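Local coordinates for fiber protein (Duck adenovirus 1, PDB 6ITX) that forms the fiber head of an avian adenovirus, a trimeric domain that probably attaches the virion to a host-cell receptor, at residues Leu93-Phe104 against Ala123-Val131; Ser106-Cys114 against Ala175-Pro183. All coordinates share one frame; numbering follows the deposited sequence.

Interaction 1: Leu93-Phe104 against Ala123-Val131; sequences LTRIISMGNNLF and AGYVYLTSV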
ATOM      1  N   LEU A  93      -3.582 -14.154 -16.804  1.00 53.54           N
ATOM      2  CA  LEU A  93      -3.819 -13.005 -17.668  1.00 47.53           C
ATOM      3  C   LEU A  93      -4.170 -11.776 -16.836  1.00 43.65           C
ATOM      4  O   LEU A  93      -5.109 -11.801 -16.035  1.00 45.70           O
ATOM      5  CB  LEU A  93      -4.946 -13.310 -18.663  1.00 48.56           C
ATOM      6  CG  LEU A  93      -5.677 -12.058 -19.191  1.00 59.71           C
ATOM      7  CD1 LEU A  93      -4.837 -11.309 -20.233  1.00 52.68           C
ATOM      8  CD2 LEU A  93      -7.101 -12.339 -19.716  1.00 54.30           C
ATOM      9  N   THR A  94      -3.428 -10.698 -17.033  1.00 42.39           N
ATOM     10  CA  THR A  94      -3.806  -9.447 -16.390  1.00 43.45           C
ATOM     11  C   THR A  94      -5.111  -8.940 -16.997  1.00 41.72           C
ATOM     12  O   THR A  94      -5.179  -8.683 -18.201  1.00 46.10           O
ATOM     13  CB  THR A  94      -2.689  -8.419 -16.544  1.00 40.83           C
ATOM     14  OG1 THR A  94      -1.648  -8.712 -15.601  1.00 43.12           O
ATOM     15  CG2 THR A  94      -3.202  -7.013 -16.306  1.00 37.01           C
ATOM     16  N   ARG A  95      -6.151  -8.812 -16.177  1.00 41.43           N
ATOM     17  CA  ARG A  95      -7.449  -8.329 -16.625  1.00 42.22           C
ATOM     18  C   ARG A  95      -7.692  -6.927 -16.090  1.00 44.37           C
ATOM     19  O   ARG A  95      -7.158  -6.541 -15.044  1.00 40.86           O
ATOM     20  CB  ARG A  95      -8.581  -9.260 -16.175  1.00 42.93           C
ATOM     21  CG  ARG A  95      -8.193 -10.702 -16.297  1.00 49.69           C
ATOM     22  CD  ARG A  95      -9.344 -11.667 -16.198  1.00 55.57           C
ATOM     23  NE  ARG A  95      -8.795 -13.014 -16.299  1.00 64.77           N
ATOM     24  CZ  ARG A  95      -9.002 -13.836 -17.323  1.00 69.52           C
ATOM     25  NH1 ARG A  95      -8.426 -15.030 -17.331  1.00 68.14           N
ATOM     26  NH2 ARG A  95      -9.793 -13.469 -18.333  1.00 74.46           N
ATOM     27  N   ILE A  96      -8.505  -6.166 -16.817  1.00 41.08           N
ATOM     28  CA  ILE A  96      -8.724  -4.760 -16.518  1.00 37.34           C
ATOM     29  C   ILE A  96     -10.203  -4.440 -16.669  1.00 41.24           C
ATOM     30  O   ILE A  96     -10.823  -4.811 -17.671  1.00 42.92           O
ATOM     31  CB  ILE A  96      -7.900  -3.851 -17.443  1.00 39.41           C
ATOM     32  CG1 ILE A  96      -6.464  -4.372 -17.592  1.00 32.24           C
ATOM     33  CG2 ILE A  96      -7.944  -2.410 -16.935  1.00 38.64           C
ATOM     34  CD1 ILE A  96      -5.518  -3.338 -18.127  1.00 27.28           C
ATOM     35  N   ILE A  97     -10.773  -3.764 -15.670  1.00 39.94           N
ATOM     36  CA  ILE A  97     -12.087  -3.149 -15.779  1.00 39.46           C
ATOM     37  C   ILE A  97     -11.990  -1.771 -15.155  1.00 38.97           C
ATOM     38  O   ILE A  97     -11.080  -1.478 -14.381  1.00 40.76           O
ATOM     39  CB  ILE A  97     -13.242  -3.933 -15.092  1.00 41.76           C
ATOM     40  CG1 ILE A  97     -13.062  -3.965 -13.567  1.00 38.21           C
ATOM     41  CG2 ILE A  97     -13.435  -5.318 -15.707  1.00 39.26           C
ATOM     42  CD1 ILE A  97     -14.309  -4.382 -12.814  1.00 35.77           C
ATOM     43  N   SER A  98     -12.960  -0.932 -15.483  1.00 39.56           N
ATOM     44  CA  SER A  98     -13.058   0.386 -14.891  1.00 38.86           C
ATOM     45  C   SER A  98     -14.527   0.750 -14.716  1.00 41.81           C
ATOM     46  O   SER A  98     -15.405   0.229 -15.410  1.00 38.13           O
ATOM     47  CB  SER A  98     -12.329   1.429 -15.752  1.00 36.35           C
ATOM     48  OG  SER A  98     -13.086   1.738 -16.897  1.00 39.48           O
ATOM     49  N   MET A  99     -14.794   1.634 -13.756  1.00 41.80           N
ATOM     50  CA  MET A  99     -16.152   2.097 -13.516  1.00 40.08           C
ATOM     51  C   MET A  99     -16.154   3.600 -13.304  1.00 36.25           C
ATOM     52  O   MET A  99     -15.189   4.173 -12.797  1.00 40.84           O
ATOM     53  CB  MET A  99     -16.768   1.394 -12.313  1.00 45.36           C
ATOM     54  CG  MET A  99     -16.178   0.019 -12.091  1.00 43.95           C
ATOM     55  SD  MET A  99     -16.757  -0.686 -10.558  1.00 64.94           S
ATOM     56  CE  MET A  99     -15.952  -2.256 -10.676  1.00 51.76           C
ATOM     57  N   GLY A 100     -17.246   4.236 -13.696  1.00 35.81           N
ATOM     58  CA  GLY A 100     -17.320   5.667 -13.592  1.00 36.66           C
ATOM     59  C   GLY A 100     -16.643   6.340 -14.769  1.00 37.94           C
ATOM     60  O   GLY A 100     -16.343   5.723 -15.795  1.00 39.27           O
ATOM     61  N   ASN A 101     -16.381   7.633 -14.597  1.00 40.60           N
ATOM     62  CA  ASN A 101     -15.988   8.523 -15.684  1.00 34.45           C
ATOM     63  C   ASN A 101     -14.745   9.284 -15.254  1.00 37.33           C
ATOM     64  O   ASN A 101     -14.831  10.186 -14.409  1.00 36.12           O
ATOM     65  CB  ASN A 101     -17.131   9.480 -16.021  1.00 28.65           C
ATOM     66  CG  ASN A 101     -16.708  10.605 -16.931  1.00 33.66           C
ATOM     67  OD1 ASN A 101     -15.758  10.488 -17.699  1.00 38.60           O
ATOM     68  ND2 ASN A 101     -17.437  11.703 -16.870  1.00 38.66           N
ATOM     69  N   ASN A 102     -13.597   8.947 -15.849  1.00 33.94           N
ATOM     70  CA  ASN A 102     -12.369   9.618 -15.435  1.00 36.60           C
ATOM     71  C   ASN A 102     -12.323  11.091 -15.828  1.00 40.73           C
ATOM     72  O   ASN A 102     -11.394  11.789 -15.415  1.00 44.20           O
ATOM     73  CB  ASN A 102     -11.133   8.917 -15.996  1.00 35.68           C
ATOM     74  CG  ASN A 102     -11.064   8.958 -17.509  1.00 39.22           C
ATOM     75  OD1 ASN A 102     -11.949   9.506 -18.165  1.00 43.24           O
ATOM     76  ND2 ASN A 102     -10.019   8.359 -18.074  1.00 33.53           N
ATOM     77  N   LEU A 103     -13.286  11.598 -16.588  1.00 38.40           N
ATOM     78  CA  LEU A 103     -13.199  13.000 -16.960  1.00 42.18           C
ATOM     79  C   LEU A 103     -13.945  13.932 -16.019  1.00 43.99           C
ATOM     80  O   LEU A 103     -13.778  15.147 -16.140  1.00 45.27           O
ATOM     81  CB  LEU A 103     -13.706  13.215 -18.378  1.00 43.81           C
ATOM     82  CG  LEU A 103     -12.667  12.854 -19.435  1.00 43.03           C
ATOM     83  CD1 LEU A 103     -13.274  13.111 -20.792  1.00 34.26           C
ATOM     84  CD2 LEU A 103     -11.348  13.612 -19.225  1.00 37.01           C
ATOM     85  N   PHE A 104     -14.734  13.394 -15.082  1.00 44.13           N
ATOM     86  CA  PHE A 104     -15.513  14.192 -14.130  1.00 41.11           C
ATOM     87  C   PHE A 104     -16.215  15.356 -14.823  1.00 41.78           C
ATOM     88  O   PHE A 104     -16.254  16.481 -14.319  1.00 52.48           O
ATOM     89  CB  PHE A 104     -14.639  14.689 -12.974  1.00 39.79           C
ATOM     90  CG  PHE A 104     -13.832  13.598 -12.308  1.00 47.01           C
ATOM     91  CD1 PHE A 104     -14.460  12.589 -11.588  1.00 39.97           C
ATOM     92  CD2 PHE A 104     -12.440  13.579 -12.416  1.00 43.87           C
ATOM     93  CE1 PHE A 104     -13.715  11.575 -10.982  1.00 37.64           C
ATOM     94  CE2 PHE A 104     -11.698  12.583 -11.818  1.00 40.66           C
ATOM     95  CZ  PHE A 104     -12.339  11.572 -11.100  1.00 39.39           C
ATOM     96  N   ALA A 123     -18.876  12.183  -7.689  1.00 35.60           N
ATOM     97  CA  ALA A 123     -18.374  11.672  -8.952  1.00 32.67           C
ATOM     98  C   ALA A 123     -17.142  10.817  -8.694  1.00 36.18           C
ATOM     99  O   ALA A 123     -16.378  11.072  -7.753  1.00 37.34           O
ATOM    100  CB  ALA A 123     -18.048  12.804  -9.922  1.00 31.80           C
ATOM    101  N   GLY A 124     -16.950   9.792  -9.523  1.00 31.94           N
ATOM    102  CA  GLY A 124     -15.889   8.842  -9.265  1.00 32.55           C
ATOM    103  C   GLY A 124     -15.373   8.142 -10.502  1.00 35.36           C
ATOM    104  O   GLY A 124     -16.057   8.036 -11.526  1.00 33.08           O
ATOM    105  N   TYR A 125     -14.146   7.640 -10.375  1.00 35.55           N
ATOM    106  CA  TYR A 125     -13.510   6.796 -11.376  1.00 35.89           C
ATOM    107  C   TYR A 125     -12.748   5.685 -10.672  1.00 35.37           C
ATOM    108  O   TYR A 125     -11.921   5.957  -9.801  1.00 40.66           O
ATOM    109  CB  TYR A 125     -12.550   7.597 -12.249  1.00 31.36           C
ATOM    110  CG  TYR A 125     -11.947   6.751 -13.320  1.00 35.01           C
ATOM    111  CD1 TYR A 125     -12.765   6.105 -14.243  1.00 40.80           C
ATOM    112  CD2 TYR A 125     -10.569   6.580 -13.422  1.00 31.69           C
ATOM    113  CE1 TYR A 125     -12.223   5.318 -15.253  1.00 39.47           C
ATOM    114  CE2 TYR A 125     -10.012   5.799 -14.429  1.00 29.18           C
ATOM    115  CZ  TYR A 125     -10.850   5.173 -15.340  1.00 36.50           C
ATOM    116  OH  TYR A 125     -10.345   4.382 -16.342  1.00 40.93           O
ATOM    117  N   VAL A 126     -13.006   4.439 -11.051  1.00 39.28           N
ATOM    118  CA  VAL A 126     -12.384   3.278 -10.425  1.00 36.06           C
ATOM    119  C   VAL A 126     -11.678   2.463 -11.500  1.00 35.54           C
ATOM    120  O   VAL A 126     -12.306   2.040 -12.475  1.00 34.79           O
ATOM    121  CB  VAL A 126     -13.413   2.405  -9.691  1.00 34.72           C
ATOM    122  CG1 VAL A 126     -12.697   1.426  -8.756  1.00 36.46           C
ATOM    123  CG2 VAL A 126     -14.396   3.269  -8.937  1.00 35.73           C
ATOM    124  N   TYR A 127     -10.389   2.222 -11.304  1.00 30.70           N
ATOM    125  CA  TYR A 127      -9.575   1.444 -12.220  1.00 33.36           C
ATOM    126  C   TYR A 127      -9.110   0.207 -11.478  1.00 35.95           C
ATOM    127  O   TYR A 127      -8.366   0.321 -10.503  1.00 37.92           O
ATOM    128  CB  TYR A 127      -8.374   2.254 -12.716  1.00 34.29           C
ATOM    129  CG  TYR A 127      -7.665   1.669 -13.925  1.00 40.53           C
ATOM    130  CD1 TYR A 127      -8.251   1.721 -15.203  1.00 38.42           C
ATOM    131  CD2 TYR A 127      -6.408   1.089 -13.803  1.00 35.36           C
ATOM    132  CE1 TYR A 127      -7.602   1.217 -16.311  1.00 33.10           C
ATOM    133  CE2 TYR A 127      -5.750   0.571 -14.915  1.00 37.77           C
ATOM    134  CZ  TYR A 127      -6.352   0.632 -16.168  1.00 39.55           C
ATOM    135  OH  TYR A 127      -5.701   0.110 -17.282  1.00 37.21           O
ATOM    136  N   LEU A 128      -9.536  -0.967 -11.934  1.00 37.87           N
ATOM    137  CA  LEU A 128      -9.188  -2.220 -11.285  1.00 36.97           C
ATOM    138  C   LEU A 128      -8.440  -3.127 -12.250  1.00 38.41           C
ATOM    139  O   LEU A 128      -8.898  -3.357 -13.377  1.00 36.27           O
ATOM    140  CB  LEU A 128     -10.433  -2.921 -10.764  1.00 34.84           C
ATOM    141  CG  LEU A 128     -11.267  -2.060  -9.828  1.00 36.51           C
ATOM    142  CD1 LEU A 128     -12.547  -2.778  -9.519  1.00 38.06           C
ATOM    143  CD2 LEU A 128     -10.499  -1.767  -8.541  1.00 41.58           C
ATOM    144  N   THR A 129      -7.297  -3.642 -11.794  1.00 32.60           N
ATOM    145  CA  THR A 129      -6.578  -4.709 -12.465  1.00 33.52           C
ATOM    146  C   THR A 129      -6.593  -5.962 -11.603  1.00 33.46           C
ATOM    147  O   THR A 129      -6.429  -5.895 -10.386  1.00 37.52           O
ATOM    148  CB  THR A 129      -5.127  -4.320 -12.758  1.00 34.23           C
ATOM    149  OG1 THR A 129      -4.355  -4.383 -11.549  1.00 34.42           O
ATOM    150  CG2 THR A 129      -5.060  -2.928 -13.355  1.00 30.67           C
ATOM    151  N   SER A 130      -6.791  -7.101 -12.236  1.00 36.95           N
ATOM    152  CA  SER A 130      -6.714  -8.388 -11.571  1.00 36.09           C
ATOM    153  C   SER A 130      -5.455  -9.072 -12.070  1.00 38.41           C
ATOM    154  O   SER A 130      -5.345  -9.363 -13.265  1.00 40.50           O
ATOM    155  CB  SER A 130      -7.944  -9.241 -11.867  1.00 39.29           C
ATOM    156  OG  SER A 130      -7.749 -10.581 -11.423  1.00 49.14           O
ATOM    157  N   VAL A 131      -4.507  -9.318 -11.169  1.00 31.43           N
ATOM    158  CA  VAL A 131      -3.260  -9.967 -11.542  1.00 33.48           C
ATOM    159  C   VAL A 131      -2.939 -11.022 -10.499  1.00 32.53           C
ATOM    160  O   VAL A 131      -2.777 -10.705  -9.320  1.00 41.60           O
ATOM    161  CB  VAL A 131      -2.099  -8.960 -11.730  1.00 36.04           C
ATOM    162  CG1 VAL A 131      -2.049  -7.987 -10.600  1.00 35.54           C
ATOM    163  CG2 VAL A 131      -0.747  -9.688 -11.905  1.00 28.88           C
TER
HETATM  164  O   HOH W   1     -17.119  10.887 -12.836  1.00 31.97           O
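N102 sets its CB over the centre of the Y125 ring where strands 95-100 and 118-131 run as an antiparallel ladder of the trimeric fiber head. This methylene lies 3.4 Å from the Y125 centroid and only 8° off the normal, a CH-pi contact. With CG of Y125 anti to its backbone N (chi1 -177°), the ring lies back across the neighbouring strand, and its OH comes to 3.6 Å from S98 CB. Farther along the same face, I96 CG2 packs 3.5 Å from Y127 CZ, and the Y127 hydroxyl continues past it to hydrogen-bond with the carbonyl O of G132 of the second subunit, which ties this face to the trimer interface. On the other face, I97, M99, V126 and L128 form an apolar patch, with R95 and S130 at its end: M99, extended beyond CG, brings CE to 3.6 Å from L128 CD1, and I97 CG1 lies against L128 CB.

Between the two faces, the backbones pair: R95/S130, I97/L128 and M99/V126 are each joined by two hydrogen bonds, those of I97 and L128 both nearly linear at 166°. A seventh bond, N101 N to G124 O, carries the pairing past G100 into the type I turn N101-F104. There N101 OD1 accepts from L103 N in an Asx turn, while N101 ND2 reaches D105. The turn swings F104 back over strand 118-131, where A123 CB meets its ring at the edge, 4.0 Å from F104 CD1. A water donates to N101 O at 2.9 Å and, weakly, to G124 O.

Interaction 2: Ser106-Cys114 against Ala175-Pro183; sequences SGYEIFASC and ANLSGWPAP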
ATOM      1  N   SER A 106     -19.430  14.610 -16.171  1.00 44.93           N
ATOM      2  CA  SER A 106     -20.726  13.960 -16.321  1.00 33.28           C
ATOM      3  C   SER A 106     -21.597  14.107 -15.075  1.00 38.08           C
ATOM      4  O   SER A 106     -22.514  13.310 -14.862  1.00 39.66           O
ATOM      5  CB  SER A 106     -20.499  12.488 -16.671  1.00 39.20           C
ATOM      6  OG  SER A 106     -21.510  11.630 -16.157  1.00 47.78           O
ATOM      7  N   GLY A 107     -21.338  15.114 -14.241  1.00 42.46           N
ATOM      8  CA  GLY A 107     -22.170  15.354 -13.079  1.00 38.15           C
ATOM      9  C   GLY A 107     -21.787  14.479 -11.905  1.00 38.41           C
ATOM     10  O   GLY A 107     -20.793  13.748 -11.919  1.00 36.24           O
ATOM     11  N   TYR A 108     -22.614  14.555 -10.866  1.00 40.38           N
ATOM     12  CA  TYR A 108     -22.394  13.847  -9.605  1.00 38.06           C
ATOM     13  C   TYR A 108     -23.606  12.948  -9.368  1.00 42.81           C
ATOM     14  O   TYR A 108     -24.585  13.337  -8.723  1.00 41.97           O
ATOM     15  CB  TYR A 108     -22.160  14.859  -8.440  1.00 42.27           C
ATOM     16  CG  TYR A 108     -21.028  15.825  -8.732  1.00 39.86           C
ATOM     17  CD1 TYR A 108     -21.256  16.987  -9.462  1.00 40.77           C
ATOM     18  CD2 TYR A 108     -19.725  15.552  -8.323  1.00 37.44           C
ATOM     19  CE1 TYR A 108     -20.229  17.859  -9.761  1.00 37.52           C
ATOM     20  CE2 TYR A 108     -18.683  16.433  -8.615  1.00 37.23           C
ATOM     21  CZ  TYR A 108     -18.951  17.581  -9.341  1.00 39.63           C
ATOM     22  OH  TYR A 108     -17.945  18.467  -9.655  1.00 46.71           O
ATOM     23  N   GLU A 109     -23.530  11.724  -9.892  1.00 50.56           N
ATOM     24  CA  GLU A 109     -24.647  10.784  -9.862  1.00 48.13           C
ATOM     25  C   GLU A 109     -24.311   9.484  -9.123  1.00 49.89           C
ATOM     26  O   GLU A 109     -25.025   8.478  -9.269  1.00 52.06           O
ATOM     27  CB  GLU A 109     -25.105  10.499 -11.296  1.00 48.96           C
ATOM     28  CG  GLU A 109     -25.781  11.698 -11.958  1.00 45.72           C
ATOM     29  CD  GLU A 109     -25.465  11.819 -13.439  1.00 62.17           C
ATOM     30  OE1 GLU A 109     -24.816  10.907 -14.026  1.00 57.00           O
ATOM     31  OE2 GLU A 109     -25.879  12.849 -14.021  1.00 69.56           O
ATOM     32  N   ILE A 110     -23.239   9.489  -8.328  1.00 46.11           N
ATOM     33  CA  ILE A 110     -22.797   8.335  -7.554  1.00 39.02           C
ATOM     34  C   ILE A 110     -23.236   8.558  -6.118  1.00 39.53           C
ATOM     35  O   ILE A 110     -23.062   9.661  -5.585  1.00 39.07           O
ATOM     36  CB  ILE A 110     -21.274   8.164  -7.664  1.00 37.54           C
ATOM     37  CG1 ILE A 110     -20.888   8.053  -9.139  1.00 36.53           C
ATOM     38  CG2 ILE A 110     -20.797   6.966  -6.879  1.00 33.18           C
ATOM     39  CD1 ILE A 110     -21.540   6.896  -9.831  1.00 36.19           C
ATOM     40  N   PHE A 111     -23.833   7.533  -5.494  1.00 40.02           N
ATOM     41  CA  PHE A 111     -24.477   7.698  -4.192  1.00 36.86           C
ATOM     42  C   PHE A 111     -23.526   7.312  -3.070  1.00 37.32           C
ATOM     43  O   PHE A 111     -22.998   6.200  -3.060  1.00 35.72           O
ATOM     44  CB  PHE A 111     -25.748   6.858  -4.102  1.00 38.24           C
ATOM     45  CG  PHE A 111     -26.588   7.140  -2.871  1.00 40.77           C
ATOM     46  CD1 PHE A 111     -26.336   6.483  -1.670  1.00 44.97           C
ATOM     47  CD2 PHE A 111     -27.648   8.031  -2.922  1.00 40.79           C
ATOM     48  CE1 PHE A 111     -27.115   6.741  -0.527  1.00 46.61           C
ATOM     49  CE2 PHE A 111     -28.434   8.290  -1.790  1.00 41.73           C
ATOM     50  CZ  PHE A 111     -28.172   7.648  -0.599  1.00 44.66           C
ATOM     51  N   ALA A 112     -23.334   8.224  -2.119  1.00 34.73           N
ATOM     52  CA  ALA A 112     -22.514   7.990  -0.938  1.00 31.80           C
ATOM     53  C   ALA A 112     -23.379   8.138   0.296  1.00 37.01           C
ATOM     54  O   ALA A 112     -24.066   9.153   0.454  1.00 38.86           O
ATOM     55  CB  ALA A 112     -21.342   8.977  -0.846  1.00 31.39           C
ATOM     56  N   SER A 113     -23.335   7.142   1.177  1.00 39.37           N
ATOM     57  CA  SER A 113     -24.052   7.235   2.440  1.00 41.67           C
ATOM     58  C   SER A 113     -23.136   7.840   3.503  1.00 34.24           C
ATOM     59  O   SER A 113     -21.936   7.561   3.537  1.00 32.71           O
ATOM     60  CB  SER A 113     -24.570   5.861   2.866  1.00 37.14           C
ATOM     61  OG  SER A 113     -25.279   5.948   4.092  1.00 41.16           O
ATOM     62  N   CYS A 114     -23.706   8.678   4.358  1.00 32.18           N
ATOM     63  CA  CYS A 114     -22.968   9.486   5.312  1.00 36.62           C
ATOM     64  C   CYS A 114     -23.479   9.263   6.731  1.00 41.10           C
ATOM     65  O   CYS A 114     -24.559   8.702   6.945  1.00 38.83           O
ATOM     66  CB  CYS A 114     -23.073  10.979   4.936  1.00 35.56           C
ATOM     67  SG  CYS A 114     -22.474  11.395   3.246  1.00 32.22           S
ATOM     68  N   ALA A 175     -27.173  -4.884  -5.624  1.00 40.05           N
ATOM     69  CA  ALA A 175     -26.010  -4.610  -4.804  1.00 37.47           C
ATOM     70  C   ALA A 175     -25.311  -3.327  -5.212  1.00 39.82           C
ATOM     71  O   ALA A 175     -24.499  -2.812  -4.440  1.00 42.42           O
ATOM     72  CB  ALA A 175     -25.028  -5.784  -4.868  1.00 41.62           C
ATOM     73  N   ASN A 176     -25.618  -2.789  -6.393  1.00 39.55           N
ATOM     74  CA  ASN A 176     -25.020  -1.547  -6.858  1.00 33.33           C
ATOM     75  C   ASN A 176     -25.566  -0.375  -6.058  1.00 38.13           C
ATOM     76  O   ASN A 176     -26.157   0.555  -6.627  1.00 36.34           O
ATOM     77  CB  ASN A 176     -25.279  -1.357  -8.348  1.00 35.37           C
ATOM     78  CG  ASN A 176     -24.255  -0.469  -9.000  1.00 38.51           C
ATOM     79  OD1 ASN A 176     -23.362   0.035  -8.331  1.00 46.36           O
ATOM     80  ND2 ASN A 176     -24.356  -0.293 -10.312  1.00 36.31           N
ATOM     81  N   LEU A 177     -25.363  -0.410  -4.734  1.00 34.63           N
ATOM     82  CA  LEU A 177     -25.935   0.606  -3.856  1.00 35.99           C
ATOM     83  C   LEU A 177     -25.478   2.013  -4.204  1.00 35.53           C
ATOM     84  O   LEU A 177     -26.209   2.972  -3.947  1.00 41.71           O
ATOM     85  CB  LEU A 177     -25.589   0.315  -2.401  1.00 40.93           C
ATOM     86  CG  LEU A 177     -26.492  -0.629  -1.610  1.00 44.23           C
ATOM     87  CD1 LEU A 177     -27.036  -1.752  -2.469  1.00 46.42           C
ATOM     88  CD2 LEU A 177     -25.710  -1.176  -0.432  1.00 43.13           C
ATOM     89  N   SER A 178     -24.281   2.176  -4.762  1.00 39.97           N
ATOM     90  CA  SER A 178     -23.814   3.522  -5.078  1.00 39.66           C
ATOM     91  C   SER A 178     -24.209   3.958  -6.476  1.00 38.31           C
ATOM     92  O   SER A 178     -23.993   5.120  -6.831  1.00 40.11           O
ATOM     93  CB  SER A 178     -22.294   3.617  -4.908  1.00 37.30           C
ATOM     94  OG  SER A 178     -21.925   3.464  -3.541  1.00 34.71           O
ATOM     95  N   GLY A 179     -24.780   3.055  -7.264  1.00 41.34           N
ATOM     96  CA  GLY A 179     -25.259   3.367  -8.597  1.00 39.25           C
ATOM     97  C   GLY A 179     -24.184   3.594  -9.632  1.00 35.85           C
ATOM     98  O   GLY A 179     -24.335   4.474 -10.477  1.00 41.20           O
ATOM     99  N   TRP A 180     -23.093   2.839  -9.585  1.00 43.44           N
ATOM    100  CA  TRP A 180     -22.069   3.008 -10.606  1.00 40.75           C
ATOM    101  C   TRP A 180     -22.634   2.549 -11.942  1.00 36.45           C
ATOM    102  O   TRP A 180     -23.580   1.764 -11.979  1.00 37.40           O
ATOM    103  CB  TRP A 180     -20.801   2.216 -10.272  1.00 35.92           C
ATOM    104  CG  TRP A 180     -20.024   2.741  -9.074  1.00 32.64           C
ATOM    105  CD1 TRP A 180     -20.203   2.381  -7.781  1.00 38.03           C
ATOM    106  CD2 TRP A 180     -18.953   3.708  -9.074  1.00 34.71           C
ATOM    107  NE1 TRP A 180     -19.321   3.057  -6.963  1.00 41.92           N
ATOM    108  CE2 TRP A 180     -18.544   3.879  -7.735  1.00 37.54           C
ATOM    109  CE3 TRP A 180     -18.307   4.450 -10.079  1.00 39.87           C
ATOM    110  CZ2 TRP A 180     -17.511   4.753  -7.367  1.00 32.86           C
ATOM    111  CZ3 TRP A 180     -17.287   5.330  -9.714  1.00 36.26           C
ATOM    112  CH2 TRP A 180     -16.903   5.472  -8.367  1.00 35.87           C
ATOM    113  N   PRO A 181     -22.126   3.074 -13.050  1.00 45.69           N
ATOM    114  CA  PRO A 181     -22.477   2.499 -14.356  1.00 39.37           C
ATOM    115  C   PRO A 181     -21.950   1.077 -14.458  1.00 35.94           C
ATOM    116  O   PRO A 181     -21.250   0.575 -13.575  1.00 44.74           O
ATOM    117  CB  PRO A 181     -21.790   3.429 -15.363  1.00 35.57           C
ATOM    118  CG  PRO A 181     -21.635   4.723 -14.623  1.00 38.89           C
ATOM    119  CD  PRO A 181     -21.348   4.320 -13.189  1.00 42.49           C
ATOM    120  N   ALA A 182     -22.315   0.409 -15.545  1.00 35.77           N
ATOM    121  CA  ALA A 182     -21.723  -0.885 -15.831  1.00 34.86           C
ATOM    122  C   ALA A 182     -20.202  -0.744 -15.850  1.00 37.45           C
ATOM    123  O   ALA A 182     -19.672   0.320 -16.169  1.00 38.46           O
ATOM    124  CB  ALA A 182     -22.213  -1.413 -17.177  1.00 36.82           C
ATOM    125  N   PRO A 183     -19.468  -1.784 -15.490  1.00 36.83           N
ATOM    126  CA  PRO A 183     -18.026  -1.733 -15.723  1.00 40.28           C
ATOM    127  C   PRO A 183     -17.760  -1.700 -17.222  1.00 39.98           C
ATOM    128  O   PRO A 183     -18.642  -1.960 -18.044  1.00 42.75           O
ATOM    129  CB  PRO A 183     -17.495  -3.020 -15.070  1.00 40.80           C
ATOM    130  CG  PRO A 183     -18.648  -3.618 -14.329  1.00 38.71           C
ATOM    131  CD  PRO A 183     -19.901  -3.089 -14.970  1.00 38.16           C
TER
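F111 N and S178 O meet in a nearly straight hydrogen bond of 2.8 Å, with 173° at the hydrogen, linking the start of strand 110-114 to the type I turn N176-G179, although the partner segment has no regular strand of its own. The return bond comes from a side chain: S178 OG donates to F111 O at 3.0 Å, nearly along the C=O axis. Its first torsion, -66°, sets OG beside the backbone N of S178, from where it reaches across to F111. Both the N-H and the C=O of F111 are thus held by one serine, while the same OG is also bonded to V164 N of strand 160-165.

Next to this polar pair, I110 packs on W180. CG2 of I110 lies over one face of the indole, offset toward the rim, 3.9 Å from W180 CE2, and the two side chains cross at about a right angle. CD1 of I110 also lies against W180 and reaches on to G179 O and to the proline ring, 4.2 Å from P181 CD. The indole is wedged between I110 and strand 118-131, where it touches V126, and its NE1 makes a weak hydrogen bond to V164 O.

N176 shapes the loop from within: its OD1 accepts from W180 N, and its ND2 donates to W180 O at 2.8 Å. These two bent bonds help hold the backbone of W180. On strand 110-114 itself, E109 and I110 form a classic beta bulge against V122. The chemistry divides the contact in two: S178 supplies direction through hydrogen bonds to the F111 backbone, while I110 and W180 bury apolar surface alongside, so a loop is docked onto the strand without strand pairing.

Interactions 1 and 2 lie 14 Å apart, centre to centre, in the beta-rich head domain, and their segments alternate along the chain: 93-104, 106-114, 123-131, then 175-183. Strand 118-131 is common ground, since it pairs antiparallel with both 95-100 and 110-114. The two contacts also touch directly. W180 of interaction 2 packs on the backbone of interaction 1, with CZ3 3.5 Å from G124 O, and N101 packs on S106 where the first turn runs into the next segment. Past P183 the loop enters strand 184-187, which pairs with the other side of 95-100. Interaction 1 faces the neighbouring subunits, whereas interaction 2 stays within its own chain.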